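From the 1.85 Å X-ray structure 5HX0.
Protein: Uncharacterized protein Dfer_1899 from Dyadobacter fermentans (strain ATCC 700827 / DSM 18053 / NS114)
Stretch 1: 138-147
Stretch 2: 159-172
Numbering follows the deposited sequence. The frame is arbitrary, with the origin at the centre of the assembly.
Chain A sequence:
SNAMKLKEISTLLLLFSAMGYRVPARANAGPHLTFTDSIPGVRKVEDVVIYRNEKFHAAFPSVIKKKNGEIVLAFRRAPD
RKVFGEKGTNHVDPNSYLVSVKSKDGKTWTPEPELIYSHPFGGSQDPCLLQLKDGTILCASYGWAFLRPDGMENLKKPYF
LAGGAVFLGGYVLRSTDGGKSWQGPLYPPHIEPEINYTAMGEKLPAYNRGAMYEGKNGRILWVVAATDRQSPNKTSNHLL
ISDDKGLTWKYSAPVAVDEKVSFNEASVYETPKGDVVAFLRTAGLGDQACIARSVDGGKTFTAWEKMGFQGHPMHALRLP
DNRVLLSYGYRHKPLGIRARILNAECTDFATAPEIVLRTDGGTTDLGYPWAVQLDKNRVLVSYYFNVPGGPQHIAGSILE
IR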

# COMPACT_ATOMS: atom_id res chain seq x y z
N LEU A 138 3.76 8.13 17.52
CA LEU A 138 2.43 8.16 16.94
C LEU A 138 2.53 8.74 15.54
O LEU A 138 3.29 9.69 15.32
N CYS A 139 1.76 8.19 14.60
CA CYS A 139 1.71 8.72 13.23
C CYS A 139 0.24 8.91 12.86
O CYS A 139 -0.45 7.95 12.50
N ALA A 140 -0.24 10.15 12.96
CA ALA A 140 -1.62 10.46 12.61
C ALA A 140 -1.77 10.62 11.10
O ALA A 140 -0.85 11.08 10.41
N SER A 141 -2.93 10.22 10.59
CA SER A 141 -3.19 10.37 9.16
C SER A 141 -4.70 10.53 8.98
O SER A 141 -5.46 10.61 9.95
N TYR A 142 -5.13 10.55 7.72
CA TYR A 142 -6.54 10.51 7.35
C TYR A 142 -6.61 10.08 5.89
O TYR A 142 -5.60 10.05 5.19
N GLY A 143 -7.81 9.69 5.45
CA GLY A 143 -7.93 8.94 4.21
C GLY A 143 -9.06 9.38 3.29
O GLY A 143 -10.01 10.08 3.69
N TRP A 144 -8.96 8.89 2.04
CA TRP A 144 -9.91 9.12 0.96
C TRP A 144 -10.25 7.79 0.31
O TRP A 144 -9.35 7.04 -0.07
N ALA A 145 -11.54 7.51 0.13
CA ALA A 145 -11.96 6.29 -0.54
C ALA A 145 -12.46 6.61 -1.95
O ALA A 145 -12.88 7.74 -2.24
N PHE A 146 -12.41 5.62 -2.83
CA PHE A 146 -12.77 5.83 -4.23
C PHE A 146 -13.87 4.85 -4.58
O PHE A 146 -13.63 3.65 -4.70
N LEU A 147 -15.09 5.36 -4.73
CA LEU A 147 -16.26 4.52 -4.84
C LEU A 147 -16.77 4.48 -6.27
O LEU A 147 -16.53 5.40 -7.06
N TYR A 159 -21.77 13.49 3.61
CA TYR A 159 -20.40 13.01 3.40
C TYR A 159 -19.63 14.10 2.67
O TYR A 159 -20.21 15.04 2.13
N PHE A 160 -18.31 13.97 2.65
CA PHE A 160 -17.49 14.99 2.02
C PHE A 160 -16.80 14.44 0.78
O PHE A 160 -16.05 13.45 0.87
N LEU A 161 -17.05 15.08 -0.35
CA LEU A 161 -16.59 14.65 -1.66
C LEU A 161 -15.60 15.67 -2.20
O LEU A 161 -15.89 16.87 -2.22
N ALA A 162 -14.43 15.21 -2.62
CA ALA A 162 -13.46 16.12 -3.21
C ALA A 162 -12.65 15.33 -4.22
O ALA A 162 -12.22 14.21 -3.92
N GLY A 163 -12.46 15.90 -5.41
CA GLY A 163 -11.68 15.23 -6.44
C GLY A 163 -12.23 13.86 -6.81
O GLY A 163 -11.47 12.99 -7.26
N GLY A 164 -13.52 13.66 -6.63
CA GLY A 164 -14.14 12.38 -6.91
C GLY A 164 -13.96 11.35 -5.81
O GLY A 164 -14.40 10.21 -5.99
N ALA A 165 -13.35 11.71 -4.69
CA ALA A 165 -13.11 10.81 -3.57
C ALA A 165 -13.99 11.19 -2.39
O ALA A 165 -14.38 12.34 -2.23
N VAL A 166 -14.29 10.20 -1.55
CA VAL A 166 -15.15 10.38 -0.38
C VAL A 166 -14.29 10.27 0.87
O VAL A 166 -13.58 9.28 1.06
N PHE A 167 -14.40 11.28 1.73
CA PHE A 167 -13.51 11.43 2.88
C PHE A 167 -13.69 10.28 3.88
O PHE A 167 -14.81 9.84 4.16
N LEU A 168 -12.57 9.77 4.42
CA LEU A 168 -12.65 8.74 5.46
C LEU A 168 -12.34 9.26 6.86
O LEU A 168 -12.55 8.52 7.83
N GLY A 169 -11.81 10.47 6.99
CA GLY A 169 -11.42 10.92 8.31
C GLY A 169 -10.18 10.20 8.81
O GLY A 169 -9.44 9.55 8.06
N GLY A 170 -9.96 10.31 10.12
CA GLY A 170 -8.66 10.04 10.68
C GLY A 170 -8.38 8.58 11.03
O GLY A 170 -9.28 7.75 11.19
N TYR A 171 -7.09 8.27 11.13
CA TYR A 171 -6.60 7.03 11.72
C TYR A 171 -5.17 7.29 12.17
O TYR A 171 -4.49 8.15 11.61
N VAL A 172 -4.74 6.58 13.20
CA VAL A 172 -3.44 6.79 13.83
C VAL A 172 -2.73 5.45 13.93
O VAL A 172 -3.32 4.47 14.40

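The two stretches bury 900 Å², both sides summed, their long strands running antiparallel with side chains sorted onto two faces of the sheet. Backbone hydrogen bonds fix the register: A145 N to V166 O and V166 N to A145 O, both 2.9 Å, bracket one end, and S141 N to Y171 O, 2.8 Å, and Y171 N to S141 O, 3.1 Å, the other.

On the face carrying A140, Y142, W144, F167 and V172, the dominant bump is W144. Its m rotamer, with chi2 near 100°, lays the indole across the second stretch, and the second stretch covers 118 Å² of W144. The hollow that receives it is lined by small and aromatic groups: W144 CE3 lies 3.7 Å from A165 CB, W144 CZ3 3.7 Å from F167 CB and W144 CH2 3.7 Å from A162 CB. F160, a t rotamer, meets the indole edge to edge, its CD2 3.6 Å from W144 CH2. F167, also t, places CD1 over one face of the indole, while its own ring edge meets Y142 (p), F167 CE1 to Y142 CD1 being 3.6 Å. V172 (t) rests CG2 4.2 Å from A140 CB.

The other face is shaped around glycine. Y171, a p rotamer, folds its ring over the backbone of S141 and Y142, and its OH reaches 3.3 Å from G143 CA; a CB on G143 would clash with that hydroxyl. Both Y171 OH and S141 OG find hydrogen-bonding partners elsewhere in the structure. L168 (m, t) fills the neighbouring space, its CD2 3.9 Å from A145 CB.

F146 (m) turns its ring back so that A165 CB sits over one face, 3.9 Å from the F146 ring centroid, a CH-pi contact. Near the A162-A165 type I' turn, one water accepts from L147 N at 2.8 Å and donates to G164 O at 2.7 Å.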

# COMPACT_ATOMS: atom_id res chain seq x y z
CB LEU A 138 1.48 9.02 17.76
CG LEU A 138 1.32 8.70 19.25
CD1 LEU A 138 0.38 9.71 19.90
CD2 LEU A 138 0.76 7.32 19.39
CB CYS A 139 2.42 7.79 12.24
SG CYS A 139 2.41 8.44 10.55
CB ALA A 140 -2.08 11.73 13.32
CB SER A 141 -2.62 9.17 8.39
OG SER A 141 -2.82 9.32 6.99
CB TYR A 142 -7.25 11.84 7.59
CG TYR A 142 -6.59 13.09 7.00
CD1 TYR A 142 -6.95 13.54 5.74
CD2 TYR A 142 -5.66 13.84 7.73
CE1 TYR A 142 -6.40 14.70 5.20
CE2 TYR A 142 -5.09 15.00 7.19
CZ TYR A 142 -5.47 15.41 5.91
OH TYR A 142 -4.94 16.54 5.33
CB TRP A 144 -9.33 10.04 -0.12
CG TRP A 144 -9.13 11.44 0.33
CD1 TRP A 144 -7.97 12.02 0.75
CD2 TRP A 144 -10.15 12.45 0.42
NE1 TRP A 144 -8.20 13.34 1.09
CE2 TRP A 144 -9.53 13.63 0.89
CE3 TRP A 144 -11.52 12.47 0.14
CZ2 TRP A 144 -10.24 14.82 1.09
CZ3 TRP A 144 -12.23 13.65 0.33
CH2 TRP A 144 -11.59 14.81 0.80
CB ALA A 145 -13.04 5.56 0.27
CB PHE A 146 -11.54 5.69 -5.13
CG PHE A 146 -10.52 6.78 -4.86
CD1 PHE A 146 -9.69 6.70 -3.76
CD2 PHE A 146 -10.46 7.90 -5.67
CE1 PHE A 146 -8.77 7.74 -3.47
CE2 PHE A 146 -9.54 8.93 -5.40
CZ PHE A 146 -8.69 8.84 -4.29
CB LEU A 147 -17.38 5.02 -3.92
CG LEU A 147 -17.37 4.52 -2.48
CD1 LEU A 147 -16.10 4.91 -1.77
CD2 LEU A 147 -18.60 5.08 -1.73
CB TYR A 159 -20.35 11.70 2.61
CG TYR A 159 -21.01 11.79 1.25
CD1 TYR A 159 -20.31 12.24 0.14
CD2 TYR A 159 -22.34 11.42 1.08
CE1 TYR A 159 -20.91 12.32 -1.11
CE2 TYR A 159 -22.95 11.50 -0.17
CZ TYR A 159 -22.23 11.95 -1.25
OH TYR A 159 -22.84 12.03 -2.48
CB PHE A 160 -16.46 15.57 2.98
CG PHE A 160 -15.73 16.76 2.40
CD1 PHE A 160 -16.38 17.98 2.24
CD2 PHE A 160 -14.43 16.64 1.96
CE1 PHE A 160 -15.72 19.06 1.69
CE2 PHE A 160 -13.77 17.72 1.39
CZ PHE A 160 -14.42 18.93 1.25
CB LEU A 161 -17.77 14.47 -2.62
CG LEU A 161 -17.57 14.12 -4.10
CD1 LEU A 161 -17.09 12.70 -4.22
CD2 LEU A 161 -18.88 14.32 -4.89
CB ALA A 162 -12.55 16.76 -2.15
CB ALA A 165 -11.63 10.86 -3.16
CB VAL A 166 -16.31 9.37 -0.36
CG1 VAL A 166 -17.20 9.60 0.86
CG2 VAL A 166 -17.11 9.47 -1.65
CB PHE A 167 -13.81 12.78 3.55
CG PHE A 167 -12.76 13.24 4.52
CD1 PHE A 167 -11.43 13.01 4.28
CD2 PHE A 167 -13.13 13.96 5.66
CE1 PHE A 167 -10.46 13.45 5.19
CE2 PHE A 167 -12.18 14.40 6.56
CZ PHE A 167 -10.84 14.14 6.33
CB LEU A 168 -11.70 7.58 5.17
CG LEU A 168 -11.96 6.74 3.92
CD1 LEU A 168 -10.74 5.84 3.64
CD2 LEU A 168 -13.23 5.91 4.12
CB TYR A 171 -6.66 5.85 10.74
CG TYR A 171 -6.39 6.10 9.26
CD1 TYR A 171 -5.10 6.09 8.74
CD2 TYR A 171 -7.45 6.26 8.38
CE1 TYR A 171 -4.86 6.27 7.37
CE2 TYR A 171 -7.24 6.45 7.03
CZ TYR A 171 -5.96 6.45 6.52
OH TYR A 171 -5.80 6.61 5.17
CB VAL A 172 -3.58 7.43 15.23
CG1 VAL A 172 -2.22 7.73 15.83
CG2 VAL A 172 -4.42 8.70 15.15
O HOH W 1 -15.62 8.15 -4.76